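Anti-H(O) lectin 1 (Ulex europaeus, PDB 1FX5) binds L-fucose as a legume lectin specific for the H(O) blood group, with calcium and manganese ions held in each subunit. Local coordinates at residues A[48-53]-A[96-101]; A[108-113]-A[117-122]; A[125-130]-A[135-140]; A[144-147]-A[151-154]. All blocks are in the same frame, centred on the assembly; numbering follows the deposited sequence.

Contact 1. Residues A[48-53]-A[96-101]; sequences IARYIA and PDSPLR
R50 reaches from strand 44-59 into the 96-101 loop and grips the hydroxyl of S98. Its guanidinium meets S98 end-on. NH1 and NH2 both donate to OG, at 3.2 Å from NH1 to S98 OG and 3.1 Å from NH2 to S98 OG. The oxygen lies in the guanidinium plane, so both bonds share one plane and the hydroxyl sits in the fork between the two nitrogens. This is a strand-to-loop contact of the legume lectin fold, the concanavalin-like beta sandwich. The loop is part of the long connection between strands 88-94 and 122-127.

More polar atoms gather round the same group. The carbonyl oxygen of S98 lies 2.8 Å from R50 NH2, at an oblique position to the plane. P96 O stands over one face of the guanidinium, 3.9 Å from R50 NH1. Outside the two segments, NH1 also bonds S211 OG of the strand 209-219, so this arginine ties the loop to a second strand. The R50 chain runs extended from CG to NE (chi2 179°, chi3 -167°), which carries the charged end across to the loop.

Packing is thinner. I48 points toward the loop and meets L100, with a side-chain approach of 4.4 Å from I48 CD1 to L100 CG. L100 belongs to a glycan pocket and also touches a bound N-acetylglucosamine. The I48 chain has chi2 at 177°, and its extended CD1 comes just as near to the backbone of the loop, 4.4 Å from L100 CA.

Contact 2. Residues A[108-113]-A[117-122]; sequences GLFNDT and SSYQTV. Unlike the reference sequence in segment 108-113: N111 (reference Glu). With NAG (2-acetamido-2-deoxy-beta-D-glucopyranose), chain D.
Y119 lies between F110 and a sugar in the long loop that joins strands 88-94 and 122-127 of the legume lectin beta sandwich. The contact folds this loop back on itself.

The aromatic part is a T-shaped (edge-to-face) stack. The edge of F110 points at the face of Y119, with ring centroids 5.2 Å apart and planes at 89°. F110 CG lies opposite the carbonyl carbon (chi1 -46°), which turns the ring edge onto Y119. F110 CD1 sits over the centre of the tyrosine ring, 3.9 Å from Y119 CE2. The opposite face of Y119 carries the acetamido methyl of the N-acetylglucosamine, with C8 3.7 Å from Y119 CZ. The ring is thus held from both faces.

The covalent part is the glycan itself. N111 ND2 is bonded to C1 of this sugar, so the residue carries an N-linked chain. R101, earlier in the same loop, touches both N111 and Y119.

Hydrogen bonds fix the tyrosine hydroxyl. The backbone N of N111 donates to Y119 OH at 3.1 Å, nearly straight. The hydroxyl in turn donates to a water at the ring edge, which gives its own proton to D112 OD2; that carboxylate oxygen also accepts from K114 N. A second water joins L109 O to T121 OG1. The T121 hydroxyl also bonds back within its own segment, from OG1 to Y119 O at 2.9 Å, approaching from above the carbonyl plane.

Contact 3. Residues A[125-130]-A[135-140]; sequences EFDTIG and FWDPGF. Unlike the reference sequence in segment 135-140: W136 (reference Asp). With MN (manganese (II) ion), chain F; CA (calcium ion), chain G.
D127 and D137 approach from opposite directions and share two metal ions, manganese and calcium. This is the paired metal site of legume lectins, where such ions generally hold the neighbouring sugar-binding loops in shape.

Metal coordination carries the contact. D127 CG lies opposite the backbone N (chi1 -164°), which carries the carboxylate toward both ions. D127 OD1 bridges them, at 2.2 Å from the manganese and 2.6 Å from the calcium. Its OD2 also binds the calcium, so D127 chelates that ion with both oxygens. D137 divides its carboxylate: OD2 goes to the manganese at 2.1 Å and OD1 to the calcium at 2.4 Å. The two carboxylate planes stand 77° apart. E125 adds OE1 to the manganese, and I129 O binds the calcium. Two waters complete each ion's shell together with H142 on the manganese and N134 on the calcium. The crowded oxygens, such as D127 OD1 and D137 OD1 at 3.1 Å, are probably kept together by the cations.

Hydrogen bonds trim the site. I129 N donates to D127 OD2 at 3.2 Å, forming an Asx turn that fixes the calcium-binding carboxylate. E125 OE2 accepts from a manganese-bound water, while W136 NE1 donates to a calcium-bound one.

Close packing falls at G130. Its CA lies 3.6 Å from D137 CB and makes a CA-H...O contact with P138 O.

The segment 125-130 starts on strand 122-127, whose backbone bonds to strand 88-94 (F126 with L89) and to strand 142-147 (E125 with G144). The segment 135-140 belongs to the loop leading into strand 142-147, and F140 makes a cation-pi contact with R157 of strand 154-157.

Contact 4. Residues A[144-147]-A[151-154]; sequences GIDV and KSIN
G144 opens the contact with its CA 3.5 Å from N154 O. The strand backbone lies close against the 151-154 segment there.

I145 makes the backbone link. Its N donates to N154 O at 3.1 Å, and its carbonyl oxygen accepts from I153 N at the same length. Both bonds are almost in line with the C=O of the acceptor. The I145 side chain packs on V196 and S198 of strand 192-199.

D146 supplies the polar side-chain bond. S152 OG donates to D146 OD1 at 2.8 Å and meets that oxygen end-on. S152 OG lies anti to its own carbonyl carbon (chi1 -49°), which puts the hydroxyl in front of the aspartate. The other oxygen, OD2, faces E125 OE2, a neighbouring acid whose OE1 binds the manganese. The closeness of the two acids suggests that one of them is probably protonated. The backbone of D146 bonds to A123, on the neighbouring strand 122-127.

V147 ends the segment. Its CG2 touches I153 CD1 at 4.2 Å, an apolar contact between the two side chains. A water accepts from V147 N and donates to K151 O, bridging the strand to the 151-154 segment.

The whole is a beta hairpin connection between the antiparallel strands 142-147 and 154-157 of the legume lectin sandwich. It lies beside the manganese site, whose ion is about 4 Å from the nearest side-chain atom of S152.

Overall arrangement
Contacts 3 and 4 lie on neighbouring strands, 122-127 and 142-147, and meet through the backbone bond from E125 to G144. Contacts 1 and 2 meet at R101, whose backbone and guanidinium bond to G108 and L109. Contact 2 is the buried one; contacts 1, 3 and 4 are partly buried, and contact 4 includes exposed residues. The chemistry follows place. An arginine bonded twice to a serine hydroxyl joins strand to loop in contact 1. Aromatic stacking and a glycan mark contact 2. Contact 3 is held together by the metal ions its carboxylates bind. Backbone bonds and one serine-aspartate bond make contact 4. Contacts 1 and 3 lie on opposite sides of the chain's centre.

Contact 1. Residues A[48-53]-A[96-101]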
loop_
_atom_site.group_PDB
_atom_site.type_symbol
_atom_site.label_atom_id
_atom_site.label_comp_id
_atom_site.label_asym_id
_atom_site.label_seq_id
_atom_site.Cartn_x
_atom_site.Cartn_y
_atom_site.Cartn_z
ATOM N N ILE A 48 1.784 15.259 -10.556
ATOM C CA ILE A 48 1.092 13.980 -10.367
ATOM C C ILE A 48 1.437 13.359 -8.998
ATOM O O ILE A 48 2.579 13.448 -8.535
ATOM C CB ILE A 48 1.520 12.944 -11.463
ATOM C CG1 ILE A 48 0.919 13.302 -12.831
ATOM C CG2 ILE A 48 1.134 11.516 -11.044
ATOM C CD1 ILE A 48 1.380 12.352 -13.958
ATOM N N ALA A 49 0.470 12.702 -8.370
ATOM C CA ALA A 49 0.694 12.065 -7.074
ATOM C C ALA A 49 -0.067 10.736 -7.067
ATOM O O ALA A 49 -1.254 10.701 -7.382
ATOM C CB ALA A 49 0.222 12.962 -5.940
ATOM N N ARG A 50 0.608 9.649 -6.714
ATOM C CA ARG A 50 -0.032 8.330 -6.684
ATOM C C ARG A 50 0.283 7.612 -5.403
ATOM O O ARG A 50 1.332 7.871 -4.798
ATOM C CB ARG A 50 0.546 7.426 -7.784
ATOM C CG ARG A 50 0.892 8.099 -9.083
ATOM C CD ARG A 50 1.480 7.123 -10.090
ATOM N NE ARG A 50 2.094 7.825 -11.213
ATOM C CZ ARG A 50 2.082 7.396 -12.472
ATOM N NH1 ARG A 50 1.481 6.255 -12.788
ATOM N NH2 ARG A 50 2.661 8.121 -13.419
ATOM N N TYR A 51 -0.593 6.690 -4.998
ATOM C CA TYR A 51 -0.347 5.918 -3.772
ATOM C C TYR A 51 0.853 5.040 -4.209
ATOM O O TYR A 51 0.904 4.566 -5.357
ATOM C CB TYR A 51 -1.564 5.058 -3.363
ATOM C CG TYR A 51 -1.370 4.325 -2.039
ATOM C CD1 TYR A 51 -1.406 2.939 -1.985
ATOM C CD2 TYR A 51 -1.124 5.026 -0.845
ATOM C CE1 TYR A 51 -1.198 2.260 -0.789
ATOM C CE2 TYR A 51 -0.913 4.354 0.374
ATOM C CZ TYR A 51 -0.956 2.964 0.390
ATOM O OH TYR A 51 -0.777 2.246 1.565
ATOM N N ILE A 52 1.801 4.820 -3.301
ATOM C CA ILE A 52 2.990 4.042 -3.613
ATOM C C ILE A 52 2.863 2.564 -4.026
ATOM O O ILE A 52 3.665 2.074 -4.814
ATOM C CB ILE A 52 4.079 4.261 -2.511
ATOM C CG1 ILE A 52 5.457 3.907 -3.055
ATOM C CG2 ILE A 52 3.765 3.458 -1.263
ATOM C CD1 ILE A 52 6.566 4.133 -2.049
ATOM N N ALA A 53 1.838 1.875 -3.542
ATOM C CA ALA A 53 1.637 0.469 -3.884
ATOM C C ALA A 53 0.677 0.264 -5.072
ATOM O O ALA A 53 -0.383 0.883 -5.111
ATOM C CB ALA A 53 1.072 -0.274 -2.666
ATOM N N PRO A 96 1.762 1.473 -13.428
ATOM C CA PRO A 96 2.474 2.047 -12.265
ATOM C C PRO A 96 3.776 2.781 -12.510
ATOM O O PRO A 96 4.161 3.665 -11.744
ATOM C CB PRO A 96 2.636 0.858 -11.315
ATOM C CG PRO A 96 2.624 -0.333 -12.228
ATOM C CD PRO A 96 1.607 0.008 -13.295
ATOM N N ASP A 97 4.411 2.479 -13.624
ATOM C CA ASP A 97 5.661 3.123 -13.954
ATOM C C ASP A 97 5.538 4.115 -15.112
ATOM O O ASP A 97 6.549 4.453 -15.720
ATOM C CB ASP A 97 6.691 2.040 -14.313
ATOM C CG ASP A 97 6.266 1.193 -15.529
ATOM O OD1 ASP A 97 5.056 0.942 -15.707
ATOM O OD2 ASP A 97 7.141 0.783 -16.317
ATOM N N SER A 98 4.334 4.593 -15.434
ATOM C CA SER A 98 4.220 5.538 -16.544
ATOM C C SER A 98 4.884 6.876 -16.193
ATOM O O SER A 98 4.847 7.326 -15.045
ATOM C CB SER A 98 2.758 5.753 -16.942
ATOM O OG SER A 98 2.051 6.400 -15.912
ATOM N N PRO A 99 5.481 7.544 -17.187
ATOM C CA PRO A 99 6.143 8.835 -16.942
ATOM C C PRO A 99 5.197 10.044 -17.027
ATOM O O PRO A 99 4.078 9.924 -17.538
ATOM C CB PRO A 99 7.174 8.891 -18.068
ATOM C CG PRO A 99 6.402 8.276 -19.224
ATOM C CD PRO A 99 5.659 7.098 -18.581
ATOM N N LEU A 100 5.655 11.203 -16.555
ATOM C CA LEU A 100 4.858 12.434 -16.597
ATOM C C LEU A 100 4.941 12.856 -18.077
ATOM O O LEU A 100 6.022 12.818 -18.661
ATOM C CB LEU A 100 5.535 13.521 -15.766
ATOM C CG LEU A 100 4.810 14.776 -15.270
ATOM C CD1 LEU A 100 5.857 15.833 -15.038
ATOM C CD2 LEU A 100 3.825 15.297 -16.245
ATOM N N ARG A 101 3.817 13.218 -18.698
ATOM C CA ARG A 101 3.838 13.632 -20.099
ATOM C C ARG A 101 3.548 15.116 -20.205
ATOM O O ARG A 101 3.899 15.869 -19.292
ATOM C CB ARG A 101 2.882 12.791 -20.956
ATOM C CG ARG A 101 3.400 11.374 -21.183
ATOM C CD ARG A 101 2.400 10.512 -21.910
ATOM N NE ARG A 101 2.865 9.135 -22.048
ATOM C CZ ARG A 101 2.457 8.117 -21.288
ATOM N NH1 ARG A 101 1.565 8.309 -20.324
ATOM N NH2 ARG A 101 2.937 6.900 -21.497
#

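Contact 2. Residues A[108-113]-A[117-122]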
loop_
_atom_site.group_PDB
_atom_site.type_symbol
_atom_site.label_atom_id
_atom_site.label_comp_id
_atom_site.label_asym_id
_atom_site.label_seq_id
_atom_site.Cartn_x
_atom_site.Cartn_y
_atom_site.Cartn_z
ATOM N N GLY A 108 -0.879 16.161 -18.088
ATOM C CA GLY A 108 0.291 15.389 -17.723
ATOM C C GLY A 108 0.127 13.905 -18.052
ATOM O O GLY A 108 1.043 13.108 -17.815
ATOM N N LEU A 109 -1.002 13.530 -18.655
ATOM C CA LEU A 109 -1.271 12.136 -19.003
ATOM C C LEU A 109 -1.035 11.754 -20.457
ATOM O O LEU A 109 -0.766 10.577 -20.760
ATOM C CB LEU A 109 -2.732 11.798 -18.656
ATOM C CG LEU A 109 -3.231 12.052 -17.229
ATOM C CD1 LEU A 109 -4.735 11.735 -17.153
ATOM C CD2 LEU A 109 -2.437 11.189 -16.255
ATOM N N PHE A 110 -1.179 12.729 -21.358
ATOM C CA PHE A 110 -1.001 12.511 -22.801
ATOM C C PHE A 110 0.049 13.419 -23.495
ATOM O O PHE A 110 0.432 14.456 -22.948
ATOM C CB PHE A 110 -2.374 12.678 -23.503
ATOM C CG PHE A 110 -3.513 11.962 -22.805
ATOM C CD1 PHE A 110 -3.680 10.597 -22.939
ATOM C CD2 PHE A 110 -4.394 12.660 -22.000
ATOM C CE1 PHE A 110 -4.708 9.943 -22.278
ATOM C CE2 PHE A 110 -5.425 12.011 -21.336
ATOM C CZ PHE A 110 -5.578 10.654 -21.476
ATOM N N ASN A 111 0.467 13.036 -24.712
ATOM C CA ASN A 111 1.461 13.786 -25.515
ATOM C C ASN A 111 0.805 14.891 -26.335
ATOM O O ASN A 111 1.386 15.961 -26.536
ATOM C CB ASN A 111 2.158 12.902 -26.572
ATOM C CG ASN A 111 3.157 11.916 -25.995
ATOM O OD1 ASN A 111 3.603 12.033 -24.852
ATOM N ND2 ASN A 111 3.469 10.917 -26.822
ATOM N N ASP A 112 -0.335 14.559 -26.928
ATOM C CA ASP A 112 -1.094 15.487 -27.766
ATOM C C ASP A 112 -2.514 14.931 -27.951
ATOM O O ASP A 112 -2.934 14.138 -27.132
ATOM C CB ASP A 112 -0.398 15.706 -29.121
ATOM C CG ASP A 112 -0.003 14.391 -29.811
ATOM O OD1 ASP A 112 1.075 14.377 -30.417
ATOM O OD2 ASP A 112 -0.744 13.370 -29.770
ATOM N N THR A 113 -3.209 15.273 -29.042
ATOM C CA THR A 113 -4.573 14.776 -29.235
ATOM C C THR A 113 -4.783 13.397 -29.841
ATOM O O THR A 113 -5.923 12.954 -29.955
ATOM C CB THR A 113 -5.463 15.767 -30.029
ATOM O OG1 THR A 113 -5.174 15.644 -31.425
ATOM C CG2 THR A 113 -5.224 17.196 -29.594
ATOM N N SER A 117 -4.097 3.125 -27.818
ATOM C CA SER A 117 -4.287 2.028 -26.879
ATOM C C SER A 117 -3.122 1.775 -25.960
ATOM O O SER A 117 -3.317 1.236 -24.872
ATOM C CB SER A 117 -4.544 0.732 -27.635
ATOM O OG SER A 117 -5.699 0.861 -28.419
ATOM N N SER A 118 -1.915 2.107 -26.404
ATOM C CA SER A 118 -0.737 1.887 -25.575
ATOM C C SER A 118 -0.634 2.779 -24.343
ATOM O O SER A 118 0.252 2.566 -23.522
ATOM C CB SER A 118 0.558 1.892 -26.383
ATOM O OG SER A 118 0.809 3.164 -26.932
ATOM N N TYR A 119 -1.502 3.791 -24.223
ATOM C CA TYR A 119 -1.480 4.670 -23.058
ATOM C C TYR A 119 -1.989 3.841 -21.853
ATOM O O TYR A 119 -1.556 4.068 -20.730
ATOM C CB TYR A 119 -2.430 5.864 -23.215
ATOM C CG TYR A 119 -1.850 7.065 -23.915
ATOM C CD1 TYR A 119 -0.680 7.683 -23.452
ATOM C CD2 TYR A 119 -2.444 7.568 -25.073
ATOM C CE1 TYR A 119 -0.113 8.764 -24.131
ATOM C CE2 TYR A 119 -1.879 8.658 -25.765
ATOM C CZ TYR A 119 -0.717 9.241 -25.289
ATOM O OH TYR A 119 -0.157 10.283 -26.002
ATOM N N GLN A 120 -2.948 2.934 -22.097
ATOM C CA GLN A 120 -3.556 2.078 -21.058
ATOM C C GLN A 120 -3.934 2.956 -19.872
ATOM O O GLN A 120 -3.544 2.695 -18.709
ATOM C CB GLN A 120 -2.612 0.957 -20.611
ATOM C CG GLN A 120 -2.359 -0.089 -21.685
ATOM C CD GLN A 120 -1.377 -1.139 -21.209
ATOM O OE1 GLN A 120 -0.296 -0.806 -20.749
ATOM N NE2 GLN A 120 -1.758 -2.408 -21.288
ATOM N N THR A 121 -4.733 3.977 -20.179
ATOM C CA THR A 121 -5.197 4.938 -19.183
ATOM C C THR A 121 -6.690 5.205 -19.205
ATOM O O THR A 121 -7.282 5.322 -20.285
ATOM C CB THR A 121 -4.494 6.282 -19.439
ATOM O OG1 THR A 121 -3.083 6.083 -19.370
ATOM C CG2 THR A 121 -4.915 7.356 -18.448
ATOM N N VAL A 122 -7.299 5.254 -18.023
ATOM C CA VAL A 122 -8.723 5.536 -17.893
ATOM C C VAL A 122 -8.723 6.674 -16.866
ATOM O O VAL A 122 -8.168 6.523 -15.769
ATOM C CB VAL A 122 -9.535 4.364 -17.325
ATOM C CG1 VAL A 122 -10.964 4.841 -16.985
ATOM C CG2 VAL A 122 -9.616 3.237 -18.339
HETATM C C1 NAG D . 4.626 10.071 -26.609
HETATM C C2 NAG D . 4.674 8.991 -27.681
HETATM C C3 NAG D . 5.838 8.066 -27.370
HETATM C C4 NAG D . 7.113 8.896 -27.430
HETATM C C5 NAG D . 7.004 10.014 -26.394
HETATM C C6 NAG D . 8.223 10.923 -26.339
HETATM C C7 NAG D . 2.847 7.667 -26.793
HETATM C C8 NAG D . 1.551 6.928 -27.096
HETATM N N2 NAG D . 3.431 8.257 -27.828
HETATM O O3 NAG D . 5.882 6.985 -28.318
HETATM O O4 NAG D . 8.260 8.074 -27.145
HETATM O O5 NAG D . 5.840 10.831 -26.681
HETATM O O6 NAG D . 8.642 11.298 -27.643
HETATM O O7 NAG D . 3.340 7.663 -25.656
HETATM O O HOH W 1 -1.228 8.412 -19.109
HETATM O O HOH W 2 -1.004 10.964 -28.344
#

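Contact 3. Residues A[125-130]-A[135-140]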
loop_
_atom_site.group_PDB
_atom_site.type_symbol
_atom_site.label_atom_id
_atom_site.label_comp_id
_atom_site.label_asym_id
_atom_site.label_seq_id
_atom_site.Cartn_x
_atom_site.Cartn_y
_atom_site.Cartn_z
ATOM N N GLU A 125 -11.983 13.173 -15.687
ATOM C CA GLU A 125 -11.509 14.556 -15.689
ATOM C C GLU A 125 -12.539 15.628 -15.243
ATOM O O GLU A 125 -13.736 15.539 -15.538
ATOM C CB GLU A 125 -10.937 14.941 -17.073
ATOM C CG GLU A 125 -12.003 14.945 -18.186
ATOM C CD GLU A 125 -11.520 15.511 -19.508
ATOM O OE1 GLU A 125 -12.270 16.276 -20.142
ATOM O OE2 GLU A 125 -10.408 15.189 -19.945
ATOM N N PHE A 126 -12.010 16.646 -14.555
ATOM C CA PHE A 126 -12.725 17.810 -14.020
ATOM C C PHE A 126 -11.980 18.895 -14.813
ATOM O O PHE A 126 -10.992 19.504 -14.346
ATOM C CB PHE A 126 -12.488 17.916 -12.505
ATOM C CG PHE A 126 -12.990 16.706 -11.735
ATOM C CD1 PHE A 126 -12.140 15.656 -11.433
ATOM C CD2 PHE A 126 -14.340 16.593 -11.381
ATOM C CE1 PHE A 126 -12.626 14.521 -10.802
ATOM C CE2 PHE A 126 -14.828 15.449 -10.740
ATOM C CZ PHE A 126 -13.967 14.416 -10.456
ATOM N N ASP A 127 -12.419 19.026 -16.064
ATOM C CA ASP A 127 -11.883 19.941 -17.051
ATOM C C ASP A 127 -12.449 21.355 -16.955
ATOM O O ASP A 127 -13.608 21.599 -17.320
ATOM C CB ASP A 127 -12.146 19.307 -18.420
ATOM C CG ASP A 127 -11.320 19.922 -19.530
ATOM O OD1 ASP A 127 -11.132 19.277 -20.579
ATOM O OD2 ASP A 127 -10.858 21.053 -19.368
ATOM N N THR A 128 -11.590 22.296 -16.563
ATOM C CA THR A 128 -12.004 23.693 -16.414
ATOM C C THR A 128 -12.037 24.598 -17.654
ATOM O O THR A 128 -12.438 25.757 -17.538
ATOM C CB THR A 128 -11.242 24.397 -15.262
ATOM O OG1 THR A 128 -9.853 24.459 -15.587
ATOM C CG2 THR A 128 -11.416 23.651 -13.944
ATOM N N ILE A 129 -11.597 24.106 -18.816
ATOM C CA ILE A 129 -11.622 24.913 -20.049
ATOM C C ILE A 129 -11.861 24.058 -21.312
ATOM O O ILE A 129 -11.172 23.036 -21.513
ATOM C CB ILE A 129 -10.328 25.782 -20.217
ATOM C CG1 ILE A 129 -10.581 26.939 -21.194
ATOM C CG2 ILE A 129 -9.123 24.945 -20.669
ATOM C CD1 ILE A 129 -11.265 28.176 -20.567
ATOM N N GLY A 130 -12.841 24.461 -22.138
ATOM C CA GLY A 130 -13.172 23.743 -23.378
ATOM C C GLY A 130 -12.872 24.486 -24.685
ATOM O O GLY A 130 -11.951 25.304 -24.735
ATOM N N PHE A 135 -9.679 22.777 -28.763
ATOM C CA PHE A 135 -10.576 22.367 -29.847
ATOM C C PHE A 135 -11.233 20.991 -29.778
ATOM O O PHE A 135 -12.249 20.765 -30.422
ATOM C CB PHE A 135 -9.928 22.585 -31.225
ATOM C CG PHE A 135 -8.833 21.607 -31.552
ATOM C CD1 PHE A 135 -7.509 21.975 -31.445
ATOM C CD2 PHE A 135 -9.135 20.335 -32.023
ATOM C CE1 PHE A 135 -6.504 21.092 -31.812
ATOM C CE2 PHE A 135 -8.139 19.445 -32.390
ATOM C CZ PHE A 135 -6.823 19.821 -32.289
ATOM N N TRP A 136 -10.670 20.081 -28.997
ATOM C CA TRP A 136 -11.227 18.734 -28.873
ATOM C C TRP A 136 -12.337 18.559 -27.822
ATOM O O TRP A 136 -12.884 17.473 -27.703
ATOM C CB TRP A 136 -10.096 17.764 -28.525
ATOM C CG TRP A 136 -9.303 18.209 -27.320
ATOM C CD1 TRP A 136 -9.549 17.898 -25.995
ATOM C CD2 TRP A 136 -8.128 19.046 -27.327
ATOM N NE1 TRP A 136 -8.590 18.488 -25.196
ATOM C CE2 TRP A 136 -7.711 19.191 -25.984
ATOM C CE3 TRP A 136 -7.393 19.688 -28.337
ATOM C CZ2 TRP A 136 -6.589 19.938 -25.632
ATOM C CZ3 TRP A 136 -6.278 20.434 -27.985
ATOM C CH2 TRP A 136 -5.888 20.551 -26.645
ATOM N N ASP A 137 -12.588 19.598 -27.019
ATOM C CA ASP A 137 -13.607 19.598 -25.949
ATOM C C ASP A 137 -14.963 20.227 -26.317
ATOM O O ASP A 137 -15.081 20.883 -27.358
ATOM C CB ASP A 137 -13.114 20.481 -24.792
ATOM C CG ASP A 137 -12.075 19.832 -23.927
ATOM O OD1 ASP A 137 -11.207 20.595 -23.421
ATOM O OD2 ASP A 137 -12.141 18.594 -23.705
ATOM N N PRO A 138 -16.014 19.999 -25.480
ATOM C CA PRO A 138 -17.310 20.630 -25.770
ATOM C C PRO A 138 -17.058 22.139 -25.443
ATOM O O PRO A 138 -16.057 22.478 -24.787
ATOM C CB PRO A 138 -18.264 19.967 -24.761
ATOM C CG PRO A 138 -17.367 19.306 -23.741
ATOM C CD PRO A 138 -16.180 18.878 -24.533
ATOM N N GLY A 139 -17.937 23.038 -25.876
ATOM C CA GLY A 139 -17.723 24.456 -25.607
ATOM C C GLY A 139 -18.004 25.011 -24.231
ATOM O O GLY A 139 -18.613 26.077 -24.153
ATOM N N PHE A 140 -17.561 24.333 -23.161
ATOM C CA PHE A 140 -17.779 24.780 -21.772
ATOM C C PHE A 140 -17.059 23.848 -20.794
ATOM O O PHE A 140 -16.638 22.764 -21.191
ATOM C CB PHE A 140 -19.278 24.794 -21.436
ATOM C CG PHE A 140 -20.071 23.656 -22.057
ATOM C CD1 PHE A 140 -20.963 23.907 -23.103
ATOM C CD2 PHE A 140 -19.915 22.344 -21.614
ATOM C CE1 PHE A 140 -21.673 22.877 -23.692
ATOM C CE2 PHE A 140 -20.626 21.299 -22.203
ATOM C CZ PHE A 140 -21.505 21.568 -23.244
HETATM MN MN MN F . -12.031 17.710 -21.775
HETATM CA CA CA G . -9.720 21.173 -21.584
HETATM O O HOH W 3 -10.200 16.721 -22.192
HETATM O O HOH W 4 -8.467 19.232 -21.996
HETATM O O HOH W 5 -13.198 16.211 -22.873
HETATM O O HOH W 6 -8.261 21.765 -19.911
#

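Contact 4. Residues A[144-147]-A[151-154]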
loop_
_atom_site.group_PDB
_atom_site.type_symbol
_atom_site.label_atom_id
_atom_site.label_comp_id
_atom_site.label_asym_id
_atom_site.label_seq_id
_atom_site.Cartn_x
_atom_site.Cartn_y
_atom_site.Cartn_z
ATOM N N GLY A 144 -15.609 14.664 -17.523
ATOM C CA GLY A 144 -15.704 13.579 -18.478
ATOM C C GLY A 144 -14.909 12.319 -18.214
ATOM O O GLY A 144 -14.079 12.240 -17.293
ATOM N N ILE A 145 -15.204 11.305 -19.015
ATOM C CA ILE A 145 -14.529 10.025 -18.907
ATOM C C ILE A 145 -13.613 9.818 -20.124
ATOM O O ILE A 145 -14.069 9.870 -21.271
ATOM C CB ILE A 145 -15.560 8.891 -18.727
ATOM C CG1 ILE A 145 -16.201 9.050 -17.341
ATOM C CG2 ILE A 145 -14.878 7.542 -18.813
ATOM C CD1 ILE A 145 -17.412 8.191 -17.091
ATOM N N ASP A 146 -12.314 9.674 -19.856
ATOM C CA ASP A 146 -11.312 9.477 -20.906
ATOM C C ASP A 146 -10.770 8.063 -20.944
ATOM O O ASP A 146 -10.359 7.521 -19.921
ATOM C CB ASP A 146 -10.116 10.410 -20.694
ATOM C CG ASP A 146 -10.496 11.870 -20.619
ATOM O OD1 ASP A 146 -11.626 12.253 -20.966
ATOM O OD2 ASP A 146 -9.645 12.659 -20.210
ATOM N N VAL A 147 -10.722 7.489 -22.137
ATOM C CA VAL A 147 -10.212 6.136 -22.313
ATOM C C VAL A 147 -9.115 6.216 -23.385
ATOM O O VAL A 147 -9.411 6.456 -24.571
ATOM C CB VAL A 147 -11.353 5.154 -22.770
ATOM C CG1 VAL A 147 -10.807 3.750 -22.997
ATOM C CG2 VAL A 147 -12.448 5.105 -21.718
ATOM N N LYS A 151 -9.578 13.128 -25.625
ATOM C CA LYS A 151 -10.949 13.378 -26.077
ATOM C C LYS A 151 -11.843 12.367 -25.325
ATOM O O LYS A 151 -11.558 11.179 -25.350
ATOM C CB LYS A 151 -11.050 13.148 -27.575
ATOM C CG LYS A 151 -12.404 13.498 -28.150
ATOM C CD LYS A 151 -12.379 13.306 -29.645
ATOM C CE LYS A 151 -13.629 13.857 -30.305
ATOM N NZ LYS A 151 -13.742 15.336 -30.154
ATOM N N SER A 152 -12.875 12.837 -24.630
ATOM C CA SER A 152 -13.786 11.968 -23.866
ATOM C C SER A 152 -14.822 11.165 -24.672
ATOM O O SER A 152 -15.225 11.583 -25.768
ATOM C CB SER A 152 -14.582 12.826 -22.864
ATOM O OG SER A 152 -13.764 13.701 -22.102
ATOM N N ILE A 153 -15.268 10.016 -24.149
ATOM C CA ILE A 153 -16.280 9.241 -24.868
ATOM C C ILE A 153 -17.654 9.782 -24.388
ATOM O O ILE A 153 -18.672 9.634 -25.073
ATOM C CB ILE A 153 -16.226 7.694 -24.634
ATOM C CG1 ILE A 153 -16.118 7.375 -23.160
ATOM C CG2 ILE A 153 -15.136 7.053 -25.476
ATOM C CD1 ILE A 153 -16.381 5.945 -22.901
ATOM N N ASN A 154 -17.678 10.369 -23.191
ATOM C CA ASN A 154 -18.888 10.939 -22.615
ATOM C C ASN A 154 -18.466 12.084 -21.694
ATOM O O ASN A 154 -17.418 12.010 -21.046
ATOM C CB ASN A 154 -19.715 9.921 -21.846
ATOM C CG ASN A 154 -21.098 10.462 -21.501
ATOM O OD1 ASN A 154 -21.522 11.446 -22.082
ATOM N ND2 ASN A 154 -21.794 9.841 -20.571
HETATM O O HOH W 7 -11.738 8.682 -24.471
#